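Local atomic coordinates of berberine bridge enzyme-like 28 (Arabidopsis thaliana, PDB entry 5D79), a protein that is a secreted FAD-dependent oxidoreductase of the berberine bridge enzyme-like family, involved in adaptation to salt stress. Residues I307-A315 / L326-M334; E383-A393 / K446-F457. All coordinates share one frame; numbering follows the deposited sequence.

Contact 1 of 2, residues I307-A315 / L326-M334; sequences IGPVNNLLA and LEKEGCEEM
V310, L313 and L314 of helix 310-320 pack against C331, K328 and L326 in a partly buried helix-to-strand contact at one margin of the seven-stranded antiparallel sheet, where 331-334 is an outermost strand. At the start of the helix the backbone N of V310 donates to OE2 of E333 over 2.8 Å, with an N-H...O angle of 159°; the acceptor is met on its anti side and somewhat out of the carboxylate plane. A first-turn amide has no helical carbonyl before it, so a glutamate suits this place, and its negative charge is probably welcome at a helix N terminus. P309, at the N-cap position, touches the same carboxylate. The branched side chain of V310 touches three neighbours: chi1 of 54° lays CG1 against the E333 carboxylate, 3.2 Å from OE2, and carries CG2 to C331, 3.8 Å from its CB. The third, K328, bent at chi2, spreads its methylenes alongside the helix, CE lying 3.7 Å from V310 CG1 and CG 3.7 Å from L314 CD1. Replacing V310 with an alanine would probably open a gap beside C331 CB and leave the end of the K328 chain freer to turn. Deeper in, the thiol of C331 is small enough to fit where two leucines converge, its SG 3.7 Å from L313 CD2 and 3.8 Å from L314 CD2. L326 CD2 extends this apolar patch, meeting CD2 of both leucines, and L313 continues it onto T254 and F256 of strand 253-260 and Y306 of strand 298-306. The arrangement is that of a split beta-alpha-beta crossover: helix 310-320 links strand 298-306 to the parallel strand 331-334, with strand 253-260 lying between them and antiparallel to both.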
loop_
_atom_site.group_PDB
_atom_site.type_symbol
_atom_site.label_atom_id
_atom_site.label_comp_id
_atom_site.label_asym_id
_atom_site.label_seq_id
_atom_site.Cartn_x
_atom_site.Cartn_y
_atom_site.Cartn_z
ATOM N N ILE A 307 10.478 17.025 10.442
ATOM C CA ILE A 307 10.606 18.034 9.386
ATOM C C ILE A 307 11.160 19.344 9.965
ATOM O O ILE A 307 10.426 20.317 10.159
ATOM C CB ILE A 307 9.258 18.297 8.684
ATOM C CG1 ILE A 307 8.564 16.992 8.383
ATOM C CG2 ILE A 307 9.464 19.032 7.378
ATOM C CD1 ILE A 307 9.343 16.131 7.448
ATOM N N GLY A 308 12.465 19.346 10.235
ATOM C CA GLY A 308 13.138 20.473 10.856
ATOM C C GLY A 308 14.490 20.055 11.409
ATOM O O GLY A 308 14.883 18.897 11.251
ATOM N N PRO A 309 15.200 20.993 12.065
ATOM C CA PRO A 309 16.572 20.860 12.590
ATOM C C PRO A 309 16.693 19.942 13.806
ATOM O O PRO A 309 15.713 19.750 14.523
ATOM C CB PRO A 309 16.944 22.300 12.996
ATOM C CG PRO A 309 15.924 23.172 12.372
ATOM C CD PRO A 309 14.679 22.354 12.256
ATOM N N VAL A 310 17.891 19.425 14.060
ATOM C CA VAL A 310 18.064 18.476 15.144
ATOM C C VAL A 310 17.838 19.105 16.523
ATOM O O VAL A 310 17.297 18.461 17.410
ATOM C CB VAL A 310 19.454 17.821 15.096
ATOM C CG1 VAL A 310 20.556 18.868 15.065
ATOM C CG2 VAL A 310 19.622 16.857 16.263
ATOM N N ASN A 311 18.214 20.362 16.722
ATOM C CA ASN A 311 18.040 20.943 18.056
ATOM C C ASN A 311 16.556 21.147 18.384
ATOM O O ASN A 311 16.145 21.033 19.540
ATOM C CB ASN A 311 18.821 22.257 18.184
ATOM C CG ASN A 311 20.328 22.033 18.360
ATOM O OD1 ASN A 311 20.813 20.895 18.342
ATOM N ND2 ASN A 311 21.071 23.122 18.528
ATOM N N ASN A 312 15.753 21.417 17.355
ATOM C CA ASN A 312 14.316 21.583 17.511
ATOM C C ASN A 312 13.624 20.264 17.785
ATOM O O ASN A 312 12.660 20.209 18.547
ATOM C CB ASN A 312 13.707 22.233 16.270
ATOM C CG ASN A 312 14.160 23.665 16.087
ATOM O OD1 ASN A 312 14.731 24.262 16.992
ATOM N ND2 ASN A 312 13.904 24.224 14.916
ATOM N N LEU A 313 14.107 19.201 17.152
ATOM C CA LEU A 313 13.601 17.864 17.436
ATOM C C LEU A 313 13.836 17.522 18.905
ATOM O O LEU A 313 12.941 17.023 19.588
ATOM C CB LEU A 313 14.272 16.819 16.537
ATOM C CG LEU A 313 14.109 15.369 17.018
ATOM C CD1 LEU A 313 12.652 14.943 16.928
ATOM C CD2 LEU A 313 15.017 14.393 16.276
ATOM N N LEU A 314 15.045 17.812 19.382
ATOM C CA LEU A 314 15.485 17.416 20.719
ATOM C C LEU A 314 14.715 18.140 21.815
ATOM O O LEU A 314 14.351 17.539 22.825
ATOM C CB LEU A 314 16.994 17.670 20.881
ATOM C CG LEU A 314 17.894 16.781 20.015
ATOM C CD1 LEU A 314 19.361 17.167 20.147
ATOM C CD2 LEU A 314 17.667 15.317 20.360
ATOM N N ALA A 315 14.485 19.433 21.611
ATOM C CA ALA A 315 13.751 20.249 22.563
ATOM C C ALA A 315 12.295 19.830 22.578
ATOM O O ALA A 315 11.640 19.854 23.622
ATOM C CB ALA A 315 13.878 21.713 22.210
ATOM N N LEU A 326 15.767 10.196 23.969
ATOM C CA LEU A 326 16.466 10.591 22.744
ATOM C C LEU A 326 17.542 11.629 23.007
ATOM O O LEU A 326 17.298 12.636 23.679
ATOM C CB LEU A 326 15.494 11.146 21.712
ATOM C CG LEU A 326 16.158 11.516 20.391
ATOM C CD1 LEU A 326 16.681 10.259 19.754
ATOM C CD2 LEU A 326 15.183 12.211 19.457
ATOM N N GLU A 327 18.735 11.377 22.473
ATOM C CA GLU A 327 19.834 12.336 22.547
ATOM C C GLU A 327 20.412 12.551 21.162
ATOM O O GLU A 327 20.061 11.828 20.238
ATOM C CB GLU A 327 20.904 11.855 23.524
ATOM C CG GLU A 327 20.449 11.931 24.975
ATOM C CD GLU A 327 21.514 11.495 25.955
ATOM O OE1 GLU A 327 21.205 10.632 26.801
ATOM O OE2 GLU A 327 22.652 12.018 25.888
ATOM N N LYS A 328 21.293 13.541 21.015
ATOM C CA LYS A 328 21.822 13.911 19.698
ATOM C C LYS A 328 22.432 12.744 18.931
ATOM O O LYS A 328 22.388 12.688 17.702
ATOM C CB LYS A 328 22.860 15.007 19.846
ATOM C CG LYS A 328 22.691 16.121 18.844
ATOM C CD LYS A 328 23.387 15.829 17.532
ATOM C CE LYS A 328 23.375 17.063 16.623
ATOM N NZ LYS A 328 24.462 17.036 15.609
ATOM N N GLU A 329 22.996 11.808 19.680
ATOM C CA GLU A 329 23.720 10.696 19.104
ATOM C C GLU A 329 22.772 9.766 18.387
ATOM O O GLU A 329 23.173 9.024 17.492
ATOM C CB GLU A 329 24.492 9.959 20.197
ATOM C CG GLU A 329 25.698 10.734 20.690
ATOM C CD GLU A 329 25.369 11.929 21.586
ATOM O OE1 GLU A 329 24.423 11.853 22.394
ATOM O OE2 GLU A 329 26.086 12.948 21.495
ATOM N N GLY A 330 21.506 9.817 18.785
ATOM C CA GLY A 330 20.483 8.991 18.179
ATOM C C GLY A 330 19.921 9.642 16.936
ATOM O O GLY A 330 19.116 9.044 16.233
ATOM N N CYS A 331 20.373 10.864 16.660
ATOM C CA CYS A 331 19.835 11.669 15.573
ATOM C C CYS A 331 20.777 11.854 14.392
ATOM O O CYS A 331 21.986 11.846 14.543
ATOM C CB CYS A 331 19.453 13.038 16.090
ATOM S SG CYS A 331 18.290 13.003 17.426
ATOM N N GLU A 332 20.203 12.063 13.219
ATOM C CA GLU A 332 20.993 12.336 12.037
ATOM C C GLU A 332 20.282 13.323 11.113
ATOM O O GLU A 332 19.179 13.045 10.633
ATOM C CB GLU A 332 21.294 11.044 11.272
ATOM C CG GLU A 332 22.279 11.275 10.142
ATOM C CD GLU A 332 22.860 10.001 9.583
ATOM O OE1 GLU A 332 22.489 8.903 10.044
ATOM O OE2 GLU A 332 23.697 10.108 8.671
ATOM N N GLU A 333 20.918 14.470 10.870
ATOM C CA GLU A 333 20.412 15.438 9.909
ATOM C C GLU A 333 20.795 15.014 8.500
ATOM O O GLU A 333 21.935 14.659 8.241
ATOM C CB GLU A 333 20.942 16.851 10.215
ATOM C CG GLU A 333 20.204 17.563 11.364
ATOM C CD GLU A 333 20.569 19.041 11.506
ATOM O OE1 GLU A 333 21.662 19.429 11.046
ATOM O OE2 GLU A 333 19.762 19.814 12.079
ATOM N N MET A 334 19.828 15.038 7.592
ATOM C CA MET A 334 20.062 14.675 6.194
ATOM C C MET A 334 18.957 15.294 5.346
ATOM O O MET A 334 18.086 15.978 5.882
ATOM C CB MET A 334 20.091 13.152 6.011
ATOM C CG MET A 334 18.780 12.456 6.390
ATOM S SD MET A 334 18.870 10.663 6.290
ATOM C CE MET A 334 20.151 10.320 7.470
#

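Contact 2 of 2, residues E383-A393 / K446-F457; sequences EIWRRLEAPEA and KYLKWVDSVYEF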
loop_
_atom_site.group_PDB
_atom_site.type_symbol
_atom_site.label_atom_id
_atom_site.label_comp_id
_atom_site.label_asym_id
_atom_site.label_seq_id
_atom_site.Cartn_x
_atom_site.Cartn_y
_atom_site.Cartn_z
ATOM N N GLU A 383 1.646 -8.901 25.941
ATOM C CA GLU A 383 1.275 -10.138 25.270
ATOM C C GLU A 383 1.729 -10.164 23.823
ATOM O O GLU A 383 2.199 -11.192 23.335
ATOM C CB GLU A 383 -0.235 -10.362 25.336
ATOM C CG GLU A 383 -0.751 -11.505 24.453
ATOM C CD GLU A 383 -0.256 -12.878 24.862
ATOM O OE1 GLU A 383 0.344 -13.037 25.944
ATOM O OE2 GLU A 383 -0.482 -13.819 24.086
ATOM N N ILE A 384 1.585 -9.044 23.125
ATOM C CA ILE A 384 1.961 -9.035 21.720
ATOM C C ILE A 384 3.488 -9.048 21.615
ATOM O O ILE A 384 4.040 -9.575 20.649
ATOM C CB ILE A 384 1.330 -7.839 20.946
ATOM C CG1 ILE A 384 1.812 -6.493 21.477
ATOM C CG2 ILE A 384 -0.203 -7.910 21.007
ATOM C CD1 ILE A 384 1.308 -5.334 20.646
ATOM N N TRP A 385 4.163 -8.514 22.631
ATOM C CA TRP A 385 5.611 -8.680 22.769
ATOM C C TRP A 385 5.954 -10.164 22.936
ATOM O O TRP A 385 6.865 -10.690 22.286
ATOM C CB TRP A 385 6.142 -7.873 23.965
ATOM C CG TRP A 385 7.627 -7.984 24.174
ATOM C CD1 TRP A 385 8.330 -9.094 24.560
ATOM C CD2 TRP A 385 8.587 -6.938 24.029
ATOM N NE1 TRP A 385 9.669 -8.801 24.650
ATOM C CE2 TRP A 385 9.853 -7.484 24.330
ATOM C CE3 TRP A 385 8.501 -5.591 23.672
ATOM C CZ2 TRP A 385 11.017 -6.729 24.288
ATOM C CZ3 TRP A 385 9.655 -4.842 23.639
ATOM C CH2 TRP A 385 10.896 -5.411 23.943
ATOM N N ARG A 386 5.214 -10.830 23.818
ATOM C CA ARG A 386 5.422 -12.245 24.083
ATOM C C ARG A 386 5.275 -13.086 22.814
ATOM O O ARG A 386 6.043 -14.007 22.584
ATOM C CB ARG A 386 4.445 -12.738 25.150
ATOM C CG ARG A 386 4.640 -14.189 25.514
ATOM C CD ARG A 386 3.483 -14.713 26.326
ATOM N NE ARG A 386 2.311 -14.971 25.497
ATOM C CZ ARG A 386 2.191 -16.017 24.686
ATOM N NH1 ARG A 386 3.175 -16.896 24.580
ATOM N NH2 ARG A 386 1.089 -16.180 23.970
ATOM N N ARG A 387 4.294 -12.769 21.982
ATOM C CA ARG A 387 4.042 -13.597 20.815
ATOM C C ARG A 387 5.169 -13.486 19.770
ATOM O O ARG A 387 5.381 -14.396 18.979
ATOM C CB ARG A 387 2.674 -13.246 20.217
ATOM C CG ARG A 387 1.491 -13.870 20.995
ATOM C CD ARG A 387 0.205 -13.095 20.776
ATOM N NE ARG A 387 -0.941 -13.647 21.496
ATOM C CZ ARG A 387 -1.826 -14.466 20.946
ATOM N NH1 ARG A 387 -2.843 -14.928 21.654
ATOM N NH2 ARG A 387 -1.684 -14.829 19.682
ATOM N N LEU A 388 5.916 -12.389 19.795
ATOM C CA LEU A 388 7.030 -12.223 18.868
ATOM C C LEU A 388 8.240 -13.082 19.246
ATOM O O LEU A 388 9.140 -13.296 18.433
ATOM C CB LEU A 388 7.431 -10.750 18.785
ATOM C CG LEU A 388 6.570 -9.887 17.860
ATOM C CD1 LEU A 388 6.675 -8.441 18.258
ATOM C CD2 LEU A 388 7.001 -10.062 16.419
ATOM N N GLU A 389 8.258 -13.584 20.475
ATOM C CA GLU A 389 9.293 -14.519 20.894
ATOM C C GLU A 389 9.100 -15.904 20.262
ATOM O O GLU A 389 9.971 -16.770 20.378
ATOM C CB GLU A 389 9.315 -14.638 22.415
ATOM C CG GLU A 389 9.265 -13.302 23.135
ATOM C CD GLU A 389 9.301 -13.447 24.652
ATOM O OE1 GLU A 389 9.101 -14.575 25.154
ATOM O OE2 GLU A 389 9.533 -12.434 25.346
ATOM N N ALA A 390 7.957 -16.107 19.607
ATOM C CA ALA A 390 7.636 -17.374 18.940
ATOM C C ALA A 390 8.642 -17.685 17.841
ATOM O O ALA A 390 9.117 -16.773 17.168
ATOM C CB ALA A 390 6.223 -17.333 18.367
ATOM N N PRO A 391 8.973 -18.976 17.656
ATOM C CA PRO A 391 9.992 -19.349 16.674
ATOM C C PRO A 391 9.599 -18.896 15.280
ATOM O O PRO A 391 10.444 -18.389 14.544
ATOM C CB PRO A 391 10.032 -20.881 16.759
ATOM C CG PRO A 391 9.392 -21.226 18.060
ATOM C CD PRO A 391 8.376 -20.161 18.305
ATOM N N GLU A 392 8.321 -19.057 14.943
ATOM C CA GLU A 392 7.828 -18.728 13.609
ATOM C C GLU A 392 7.646 -17.205 13.434
ATOM O O GLU A 392 7.336 -16.725 12.346
ATOM C CB GLU A 392 6.525 -19.507 13.313
ATOM C CG GLU A 392 5.236 -19.037 14.014
ATOM C CD GLU A 392 5.051 -19.584 15.428
ATOM O OE1 GLU A 392 6.009 -20.146 15.987
ATOM O OE2 GLU A 392 3.937 -19.438 15.987
ATOM N N ALA A 393 7.882 -16.442 14.497
ATOM C CA ALA A 393 7.846 -14.982 14.400
ATOM C C ALA A 393 9.241 -14.355 14.258
ATOM O O ALA A 393 9.411 -13.167 14.542
ATOM C CB ALA A 393 7.136 -14.393 15.612
ATOM N N LYS A 446 2.152 -22.307 9.734
ATOM C CA LYS A 446 2.426 -21.802 11.073
ATOM C C LYS A 446 2.536 -20.270 11.107
ATOM O O LYS A 446 2.291 -19.643 12.143
ATOM C CB LYS A 446 3.704 -22.446 11.623
ATOM C CG LYS A 446 4.992 -22.035 10.916
ATOM C CD LYS A 446 6.157 -22.951 11.301
ATOM C CE LYS A 446 7.422 -22.644 10.495
ATOM N NZ LYS A 446 8.416 -23.768 10.512
ATOM N N TYR A 447 2.894 -19.679 9.969
ATOM C CA TYR A 447 3.009 -18.232 9.839
ATOM C C TYR A 447 1.634 -17.569 9.732
ATOM O O TYR A 447 1.360 -16.543 10.364
ATOM C CB TYR A 447 3.850 -17.874 8.612
ATOM C CG TYR A 447 5.270 -18.418 8.602
ATOM C CD1 TYR A 447 6.213 -17.969 9.517
ATOM C CD2 TYR A 447 5.677 -19.359 7.649
ATOM C CE1 TYR A 447 7.521 -18.451 9.501
ATOM C CE2 TYR A 447 6.978 -19.841 7.627
ATOM C CZ TYR A 447 7.893 -19.381 8.555
ATOM O OH TYR A 447 9.185 -19.842 8.553
ATOM N N LEU A 448 0.778 -18.155 8.907
ATOM C CA LEU A 448 -0.613 -17.726 8.803
ATOM C C LEU A 448 -1.275 -17.781 10.175
ATOM O O LEU A 448 -1.859 -16.791 10.636
ATOM C CB LEU A 448 -1.378 -18.608 7.809
ATOM C CG LEU A 448 -1.463 -18.141 6.355
ATOM C CD1 LEU A 448 -0.177 -17.501 5.893
ATOM C CD2 LEU A 448 -1.814 -19.298 5.460
ATOM N N LYS A 449 -1.167 -18.944 10.819
ATOM C CA LYS A 449 -1.735 -19.152 12.144
ATOM C C LYS A 449 -1.228 -18.127 13.136
ATOM O O LYS A 449 -2.004 -17.629 13.944
ATOM C CB LYS A 449 -1.427 -20.559 12.658
ATOM C CG LYS A 449 -2.210 -21.661 11.938
ATOM C CD LYS A 449 -1.921 -23.053 12.496
ATOM C CE LYS A 449 -2.580 -24.115 11.642
ATOM N NZ LYS A 449 -2.222 -23.954 10.201
ATOM N N TRP A 450 0.067 -17.817 13.065
ATOM C CA TRP A 450 0.680 -16.830 13.949
ATOM C C TRP A 450 0.018 -15.464 13.778
ATOM O O TRP A 450 -0.378 -14.821 14.758
ATOM C CB TRP A 450 2.197 -16.712 13.699
ATOM C CG TRP A 450 2.841 -15.792 14.703
ATOM C CD1 TRP A 450 3.324 -16.136 15.935
ATOM C CD2 TRP A 450 3.012 -14.363 14.590
ATOM N NE1 TRP A 450 3.801 -15.019 16.585
ATOM C CE2 TRP A 450 3.618 -13.919 15.783
ATOM C CE3 TRP A 450 2.717 -13.422 13.595
ATOM C CZ2 TRP A 450 3.939 -12.568 16.006
ATOM C CZ3 TRP A 450 3.036 -12.083 13.824
ATOM C CH2 TRP A 450 3.641 -11.673 15.017
ATOM N N VAL A 451 -0.106 -15.033 12.526
ATOM C CA VAL A 451 -0.678 -13.731 12.202
ATOM C C VAL A 451 -2.170 -13.690 12.564
ATOM O O VAL A 451 -2.676 -12.679 13.063
ATOM C CB VAL A 451 -0.477 -13.392 10.699
ATOM C CG1 VAL A 451 -1.148 -12.079 10.339
ATOM C CG2 VAL A 451 0.997 -13.319 10.364
ATOM N N ASP A 452 -2.870 -14.797 12.337
ATOM C CA ASP A 452 -4.295 -14.880 12.676
ATOM C C ASP A 452 -4.518 -14.782 14.194
ATOM O O ASP A 452 -5.482 -14.165 14.658
ATOM C CB ASP A 452 -4.901 -16.189 12.125
ATOM C CG ASP A 452 -6.431 -16.240 12.246
ATOM O OD1 ASP A 452 -7.123 -15.640 11.388
ATOM O OD2 ASP A 452 -6.943 -16.888 13.191
ATOM N N SER A 453 -3.601 -15.374 14.957
ATOM C CA SER A 453 -3.769 -15.521 16.400
ATOM C C SER A 453 -3.573 -14.208 17.159
ATOM O O SER A 453 -4.314 -13.917 18.101
ATOM C CB SER A 453 -2.806 -16.586 16.934
ATOM O OG SER A 453 -3.049 -16.854 18.303
ATOM N N VAL A 454 -2.586 -13.415 16.750
ATOM C CA VAL A 454 -2.330 -12.129 17.397
ATOM C C VAL A 454 -3.461 -11.155 17.055
ATOM O O VAL A 454 -3.888 -10.366 17.895
ATOM C CB VAL A 454 -0.920 -11.528 17.001
ATOM C CG1 VAL A 454 -0.790 -11.283 15.504
ATOM C CG2 VAL A 454 -0.633 -10.246 17.771
ATOM N N TYR A 455 -3.961 -11.243 15.829
ATOM C CA TYR A 455 -5.076 -10.419 15.378
ATOM C C TYR A 455 -6.327 -10.717 16.193
ATOM O O TYR A 455 -7.008 -9.801 16.680
ATOM C CB TYR A 455 -5.327 -10.668 13.895
ATOM C CG TYR A 455 -6.490 -9.924 13.258
ATOM C CD1 TYR A 455 -7.776 -10.472 13.239
ATOM C CD2 TYR A 455 -6.291 -8.711 12.608
ATOM C CE1 TYR A 455 -8.832 -9.813 12.623
ATOM C CE2 TYR A 455 -7.347 -8.048 11.986
ATOM C CZ TYR A 455 -8.607 -8.606 11.997
ATOM O OH TYR A 455 -9.638 -7.950 11.381
ATOM N N GLU A 456 -6.628 -12.004 16.341
ATOM C CA GLU A 456 -7.746 -12.413 17.183
ATOM C C GLU A 456 -7.551 -11.884 18.612
ATOM O O GLU A 456 -8.496 -11.392 19.231
ATOM C CB GLU A 456 -7.910 -13.939 17.188
ATOM C CG GLU A 456 -8.362 -14.529 15.861
ATOM C CD GLU A 456 -9.626 -13.890 15.326
ATOM O OE1 GLU A 456 -10.633 -13.870 16.059
ATOM O OE2 GLU A 456 -9.615 -13.401 14.175
ATOM N N PHE A 457 -6.324 -11.963 19.116
ATOM C CA PHE A 457 -6.066 -11.499 20.458
ATOM C C PHE A 457 -6.394 -10.018 20.590
ATOM O O PHE A 457 -6.911 -9.583 21.621
ATOM C CB PHE A 457 -4.616 -11.729 20.885
ATOM C CG PHE A 457 -4.268 -10.999 22.151
ATOM C CD1 PHE A 457 -4.770 -11.433 23.374
ATOM C CD2 PHE A 457 -3.507 -9.842 22.118
ATOM C CE1 PHE A 457 -4.494 -10.748 24.545
ATOM C CE2 PHE A 457 -3.231 -9.150 23.289
ATOM C CZ PHE A 457 -3.728 -9.606 24.506
HETATM O O HOH W 1 0.467 -14.873 17.605
#
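The indole of W450 hydrogen-bonds to the backbone O of R387 from above the carbonyl plane, 52° out of it, while A390 N reaches that oxygen from the opposite face. This bond joins two nearly antiparallel helices, 171° between their directions, that pack side by side on the large antiparallel sheet, where I384, L388 and V454 all touch I398. The NE1 of W450 lies 2.9 Å from R387 O, and a tryptophan suits the site because its N-H adds a second donor to a backbone carbonyl while its wide ring packs against A390, A393 and L388. The methyl of A393 lies over one face of that indole, and the E392 carboxylate meets its edge nearly perpendicular to the ring. Further along helix 441-458, R387 is a knob in the hole formed by W450, S453, V454 and F457. Its NH2 donates to S453 OG at 2.8 Å, in the guanidinium plane, and also to a water that bridges to W450 O. R387 NE forms a salt bridge with E383 OE2, an oxygen that also takes R386 NH2 as R386 grips the carboxylate side-on, so the R387 guanidinium is held through both NE and NH2. With CG anti to the backbone N, chi1 168°, the F457 ring turns toward E383, whose CG sits over its face in a CH-pi contact, 3.6 Å from the ring centroid.

Following the chain from the N terminus, contact 1 comes first: after strand 298-306 the chain runs through helix 310-320 and folds back at 326-334, closing a loop with only ten residues between its segments. Contact 2 opens later, at helix 378-388, and closes a longer loop when helix 441-458 returns beside it, after strands 396-402 and 425-434 have been laid down. The two are therefore in series, neither nested nor crossed. The centres of contact 1 and contact 2 are about 34 Å apart, and the nearest atoms of contact 1 and contact 2 are about 16 Å apart. One seven-stranded sheet unites them, contact 1 tying down its 331-334 margin and contact 2 joining the helices that cover strands nearer its other margin, 363-372.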